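Local atomic coordinates of diaminopropionate ammonia-lyase (Escherichia coli, PDB entry 4D9K), a protein that catalyses the pyridoxal phosphate-dependent α,β-elimination of both L- and D-2,3-diaminopropionate to pyruvate and ammonia, working as a homodimer. Residues 30-35 with 206-211; 65-70 with 372-377. All coordinates share one frame; numbering follows the deposited sequence.

How the contacts relate
Both contacts are largely buried, yet they illustrate how chemistry follows place in the fold. Contact 2 lies about 8 Å from the centre of the chain and joins two neighbouring strands of the six-stranded sheet by backbone hydrogen bonds, close to the active-site lysine K77. Contact 1, about 13 Å from that centre, crosses two helices and depends on charged side chains, with K30 exposed to solvent. Their centres lie about 14 Å apart, and helix 197-220 connects them: D211 and T208 serve contact 1, whereas L209 turns to the sheet, its CD1 packing 4.0 Å from CD1 of I374.

Contact 1: residues 30-35 with 206-211; sequences KLARQF and YATLAD
OD2 of D211 comes to the edge of the R33 guanidinium and in its plane, while the carboxylate is turned 75° against that plane. NH1 of R33 gives this oxygen a nearly straight bond of 2.8 Å (163° at the hydrogen), meeting it on its anti side, somewhat out of the carboxylate plane. At the other oxygen, NZ of K30 approaches the syn lone pair of OD1, also at 2.8 Å. K30 starts out away from the partner helix, but its chain passes alongside OD1 from CG onward, and the bend at chi4 turns NZ in to it. A water accepts from K30 NZ and donates to D211 OD2, closing the bridge. Y243 also bonds OD1, while E215 is a second carboxylate partner for R33 NH1. An asparagine in place of D211 would probably leave the K30 ammonium without its carboxylate and R33 to E215, the two cations no longer joined through one shared anion.

Beside the charges the packing is close: CG2 of T208 lies 3.9 Å from CG of R33, and OG1 of T208 is 3.6 Å from CB of A32. That hydroxyl bonds the carbonyl of G205 in its own helix. The axes of segments 30-35 and 206-211 approach to 8.0 Å and cross at -96°, an almost perpendicular helix-helix packing in which a salt-bridge network fastens helix 26-36 across helix 197-220.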
loop_
_atom_site.group_PDB
_atom_site.type_symbol
_atom_site.label_atom_id
_atom_site.label_comp_id
_atom_site.label_asym_id
_atom_site.label_seq_id
_atom_site.Cartn_x
_atom_site.Cartn_y
_atom_site.Cartn_z
ATOM N N LYS A 30 13.010 9.252 -30.933
ATOM C CA LYS A 30 14.437 9.227 -30.603
ATOM C C LYS A 30 15.050 10.629 -30.609
ATOM O O LYS A 30 16.013 10.892 -29.881
ATOM C CB LYS A 30 15.205 8.291 -31.547
ATOM C CG LYS A 30 14.971 6.817 -31.253
ATOM C CD LYS A 30 15.828 5.907 -32.121
ATOM C CE LYS A 30 15.397 4.450 -31.991
ATOM N NZ LYS A 30 15.547 3.906 -30.609
ATOM N N LEU A 31 14.484 11.515 -31.429
ATOM C CA LEU A 31 14.865 12.924 -31.445
ATOM C C LEU A 31 14.357 13.649 -30.202
ATOM O O LEU A 31 15.044 14.517 -29.665
ATOM C CB LEU A 31 14.370 13.615 -32.720
ATOM C CG LEU A 31 15.350 13.646 -33.903
ATOM C CD1 LEU A 31 14.625 13.579 -35.241
ATOM C CD2 LEU A 31 16.255 14.870 -33.848
ATOM N N ALA A 32 13.159 13.281 -29.748
ATOM C CA ALA A 32 12.580 13.845 -28.527
ATOM C C ALA A 32 13.363 13.409 -27.293
ATOM O O ALA A 32 13.601 14.209 -26.384
ATOM C CB ALA A 32 11.112 13.458 -28.395
ATOM N N ARG A 33 13.767 12.140 -27.272
ATOM C CA ARG A 33 14.579 11.618 -26.184
ATOM C C ARG A 33 15.932 12.327 -26.095
ATOM O O ARG A 33 16.415 12.598 -24.994
ATOM C CB ARG A 33 14.768 10.104 -26.310
ATOM C CG ARG A 33 15.385 9.484 -25.068
ATOM C CD ARG A 33 15.549 7.982 -25.188
ATOM N NE ARG A 33 16.265 7.419 -24.043
ATOM C CZ ARG A 33 16.444 6.117 -23.834
ATOM N NH1 ARG A 33 15.953 5.226 -24.687
ATOM N NH2 ARG A 33 17.110 5.698 -22.766
ATOM N N GLN A 34 16.526 12.636 -27.250
ATOM C CA GLN A 34 17.825 13.318 -27.305
ATOM C C GLN A 34 17.756 14.749 -26.777
ATOM O O GLN A 34 18.746 15.272 -26.267
ATOM C CB GLN A 34 18.415 13.276 -28.717
ATOM C CG GLN A 34 19.115 11.959 -29.033
ATOM C CD GLN A 34 19.089 11.598 -30.510
ATOM O OE1 GLN A 34 19.381 12.429 -31.370
ATOM N NE2 GLN A 34 18.748 10.345 -30.811
ATOM N N PHE A 35 16.582 15.369 -26.896
ATOM C CA PHE A 35 16.320 16.638 -26.225
ATOM C C PHE A 35 16.272 16.441 -24.710
ATOM O O PHE A 35 16.926 17.173 -23.970
ATOM C CB PHE A 35 15.016 17.278 -26.719
ATOM C CG PHE A 35 14.475 18.336 -25.794
ATOM C CD1 PHE A 35 15.088 19.588 -25.705
ATOM C CD2 PHE A 35 13.357 18.083 -25.002
ATOM C CE1 PHE A 35 14.596 20.558 -24.843
ATOM C CE2 PHE A 35 12.860 19.053 -24.140
ATOM C CZ PHE A 35 13.479 20.290 -24.058
ATOM N N TYR A 206 6.000 12.417 -25.881
ATOM C CA TYR A 206 5.538 11.319 -25.024
ATOM C C TYR A 206 6.175 9.977 -25.390
ATOM O O TYR A 206 6.468 9.165 -24.511
ATOM C CB TYR A 206 4.013 11.173 -25.065
ATOM C CG TYR A 206 3.195 12.308 -24.460
ATOM C CD1 TYR A 206 3.767 13.262 -23.613
ATOM C CD2 TYR A 206 1.828 12.396 -24.713
ATOM C CE1 TYR A 206 2.997 14.284 -23.061
ATOM C CE2 TYR A 206 1.050 13.401 -24.157
ATOM C CZ TYR A 206 1.640 14.345 -23.337
ATOM O OH TYR A 206 0.861 15.341 -22.796
ATOM N N ALA A 207 6.390 9.754 -26.683
ATOM C CA ALA A 207 6.967 8.500 -27.168
ATOM C C ALA A 207 8.352 8.214 -26.581
ATOM O O ALA A 207 8.824 7.075 -26.634
ATOM C CB ALA A 207 6.989 8.466 -28.692
ATOM N N THR A 208 8.983 9.243 -26.006
ATOM C CA THR A 208 10.227 9.079 -25.241
ATOM C C THR A 208 10.113 7.946 -24.218
ATOM O O THR A 208 11.004 7.092 -24.136
ATOM C CB THR A 208 10.652 10.383 -24.525
ATOM O OG1 THR A 208 11.014 11.368 -25.496
ATOM C CG2 THR A 208 11.841 10.153 -23.607
ATOM N N LEU A 209 9.010 7.927 -23.466
ATOM C CA LEU A 209 8.780 6.884 -22.454
ATOM C C LEU A 209 8.693 5.494 -23.078
ATOM O O LEU A 209 9.115 4.518 -22.468
ATOM C CB LEU A 209 7.541 7.173 -21.599
ATOM C CG LEU A 209 6.123 6.988 -22.152
ATOM C CD1 LEU A 209 5.633 5.551 -21.989
ATOM C CD2 LEU A 209 5.175 7.949 -21.450
ATOM N N ALA A 210 8.147 5.425 -24.288
ATOM C CA ALA A 210 8.020 4.167 -25.017
ATOM C C ALA A 210 9.367 3.730 -25.571
ATOM O O ALA A 210 9.661 2.536 -25.605
ATOM C CB ALA A 210 6.998 4.291 -26.136
ATOM N N ASP A 211 10.177 4.698 -26.002
ATOM C CA ASP A 211 11.529 4.417 -26.473
ATOM C C ASP A 211 12.384 3.879 -25.334
ATOM O O ASP A 211 13.135 2.913 -25.516
ATOM C CB ASP A 211 12.177 5.653 -27.106
ATOM C CG ASP A 211 13.531 5.340 -27.740
ATOM O OD1 ASP A 211 13.558 4.876 -28.901
ATOM O OD2 ASP A 211 14.567 5.558 -27.072
HETATM O O HOH W 1 17.163 5.433 -28.516
#

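Contact 2: residues 65-70 with 372-377; sequences KDESKR and LVISTE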
loop_
_atom_site.group_PDB
_atom_site.type_symbol
_atom_site.label_atom_id
_atom_site.label_comp_id
_atom_site.label_asym_id
_atom_site.label_seq_id
_atom_site.Cartn_x
_atom_site.Cartn_y
_atom_site.Cartn_z
ATOM N N LYS A 65 5.791 0.890 -16.298
ATOM C CA LYS A 65 6.613 2.060 -16.525
ATOM C C LYS A 65 6.182 3.133 -15.526
ATOM O O LYS A 65 5.065 3.650 -15.602
ATOM C CB LYS A 65 6.447 2.532 -17.975
ATOM C CG LYS A 65 7.384 3.650 -18.417
ATOM C CD LYS A 65 8.844 3.220 -18.444
ATOM C CE LYS A 65 9.700 4.272 -19.128
ATOM N NZ LYS A 65 11.143 4.101 -18.802
ATOM N N ASP A 66 7.069 3.450 -14.584
ATOM C CA ASP A 66 6.737 4.345 -13.483
ATOM C C ASP A 66 7.051 5.804 -13.789
ATOM O O ASP A 66 8.131 6.300 -13.473
ATOM C CB ASP A 66 7.427 3.902 -12.189
ATOM C CG ASP A 66 6.891 4.622 -10.963
ATOM O OD1 ASP A 66 6.064 5.540 -11.114
ATOM O OD2 ASP A 66 7.287 4.267 -9.839
ATOM N N GLU A 67 6.085 6.495 -14.379
ATOM C CA GLU A 67 6.278 7.881 -14.787
ATOM C C GLU A 67 6.162 8.882 -13.637
ATOM O O GLU A 67 6.264 10.092 -13.851
ATOM C CB GLU A 67 5.340 8.242 -15.941
ATOM C CG GLU A 67 5.773 7.669 -17.281
ATOM C CD GLU A 67 7.141 8.166 -17.720
ATOM O OE1 GLU A 67 7.380 9.388 -17.647
ATOM O OE2 GLU A 67 7.979 7.337 -18.139
ATOM N N SER A 68 5.957 8.379 -12.421
ATOM C CA SER A 68 5.983 9.223 -11.224
ATOM C C SER A 68 7.412 9.671 -10.899
ATOM O O SER A 68 7.611 10.579 -10.092
ATOM C CB SER A 68 5.368 8.503 -10.020
ATOM O OG SER A 68 6.229 7.482 -9.537
ATOM N N LYS A 69 8.397 9.027 -11.525
ATOM C CA LYS A 69 9.804 9.390 -11.323
ATOM C C LYS A 69 10.320 10.344 -12.405
ATOM O O LYS A 69 11.534 10.511 -12.554
ATOM C CB LYS A 69 10.701 8.142 -11.261
ATOM C CG LYS A 69 10.237 7.042 -10.311
ATOM C CD LYS A 69 10.302 7.468 -8.852
ATOM C CE LYS A 69 9.735 6.383 -7.950
ATOM N NZ LYS A 69 9.433 6.911 -6.591
ATOM N N ARG A 70 9.407 10.956 -13.160
ATOM C CA ARG A 70 9.785 11.853 -14.249
ATOM C C ARG A 70 10.177 13.224 -13.716
ATOM O O ARG A 70 9.313 14.079 -13.479
ATOM C CB ARG A 70 8.650 11.997 -15.258
ATOM C CG ARG A 70 9.072 12.611 -16.580
ATOM C CD ARG A 70 9.285 11.527 -17.616
ATOM N NE ARG A 70 10.683 11.232 -17.889
ATOM C CZ ARG A 70 11.112 10.141 -18.524
ATOM N NH1 ARG A 70 10.258 9.215 -18.941
ATOM N NH2 ARG A 70 12.411 9.980 -18.743
ATOM N N LEU A 372 2.925 -4.880 -20.860
ATOM C CA LEU A 372 3.423 -3.561 -20.519
ATOM C C LEU A 372 2.266 -2.698 -20.035
ATOM O O LEU A 372 1.242 -2.601 -20.701
ATOM C CB LEU A 372 4.101 -2.906 -21.727
ATOM C CG LEU A 372 4.561 -1.441 -21.620
ATOM C CD1 LEU A 372 5.560 -1.209 -20.496
ATOM C CD2 LEU A 372 5.149 -0.994 -22.948
ATOM N N VAL A 373 2.444 -2.096 -18.862
ATOM C CA VAL A 373 1.497 -1.138 -18.289
ATOM C C VAL A 373 2.250 0.170 -18.079
ATOM O O VAL A 373 3.451 0.156 -17.796
ATOM C CB VAL A 373 0.913 -1.656 -16.949
ATOM C CG1 VAL A 373 0.085 -0.587 -16.248
ATOM C CG2 VAL A 373 0.054 -2.892 -17.188
ATOM N N ILE A 374 1.554 1.293 -18.234
ATOM C CA ILE A 374 2.157 2.610 -18.027
ATOM C C ILE A 374 1.453 3.327 -16.875
ATOM O O ILE A 374 0.263 3.642 -16.967
ATOM C CB ILE A 374 2.058 3.510 -19.291
ATOM C CG1 ILE A 374 2.442 2.760 -20.586
ATOM C CG2 ILE A 374 2.822 4.816 -19.092
ATOM C CD1 ILE A 374 3.870 2.237 -20.686
ATOM N N SER A 375 2.189 3.571 -15.794
ATOM C CA SER A 375 1.676 4.364 -14.688
ATOM C C SER A 375 2.041 5.822 -14.948
ATOM O O SER A 375 3.142 6.277 -14.614
ATOM C CB SER A 375 2.210 3.880 -13.339
ATOM O OG SER A 375 1.642 4.651 -12.288
ATOM N N THR A 376 1.107 6.527 -15.574
ATOM C CA THR A 376 1.327 7.873 -16.088
ATOM C C THR A 376 1.528 8.940 -15.015
ATOM O O THR A 376 2.111 9.989 -15.289
ATOM C CB THR A 376 0.139 8.319 -16.951
ATOM O OG1 THR A 376 -1.078 8.028 -16.255
ATOM C CG2 THR A 376 0.151 7.603 -18.285
ATOM N N GLU A 377 1.024 8.690 -13.810
ATOM C CA GLU A 377 1.134 9.664 -12.725
ATOM C C GLU A 377 1.223 8.994 -11.364
ATOM O O GLU A 377 0.676 7.911 -11.160
ATOM C CB GLU A 377 -0.034 10.671 -12.754
ATOM C CG GLU A 377 -1.415 10.055 -12.547
ATOM C CD GLU A 377 -2.467 11.049 -12.075
ATOM O OE1 GLU A 377 -2.200 12.274 -12.042
ATOM O OE2 GLU A 377 -3.580 10.597 -11.729
HETATM O O HOH W 2 3.371 5.890 -10.835
#
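Backbone hydrogen bonds carry most of the contact between K65 and V373-S375, where two strands run parallel with K65 paired to I374 and D66 to S375. K65 N donates to V373 O at 2.9 Å, and K65 O accepts from S375 N; E67 N then reaches S375 O at 3.0 Å, extending the ladder just beyond the first strand's end.

On the side of the sheet that bears K65 and I374 the packing is nonpolar. CD1 of I374 sits 3.8 Å from CB of K65, because CG1 stands beside the backbone N (chi1 -45°) and the branch folds over at chi2. K65 itself bends at chi2 (66°), carrying its ammonium away from I374 to the carbonyl of T45 and to E212 and Q216 of helix 197-220.

Side-chain polar bonds cluster on the other face, with D66 and S375. OD1 of D66 accepts from the backbone N of S68, 3.1 Å away and above the carboxylate plane, forming an Asx turn; OG of S68 adds a short 2.5 Å bond from the same face of that plane. A water lies 2.7 Å from OD1 of D66 and bonds OG of S375, whose hydroxyl is held in turn by S336. A charge pair lies nearby: R70 NH1 forms a salt bridge with OE2 of E67, which also bonds T45, and R70 NH2 pairs with E212.

This pairing belongs to the larger sheet of what is probably a fold type II pyridoxal phosphate enzyme, as in tryptophan synthase beta; the T376 side chain is about 7 Å from that of K77, which carries the cofactor. Strand 370-375 lies between strands 61-66 and 226-230, while L209 of helix 197-220 packs on E67, and helix 78-93 touches E67 and R70.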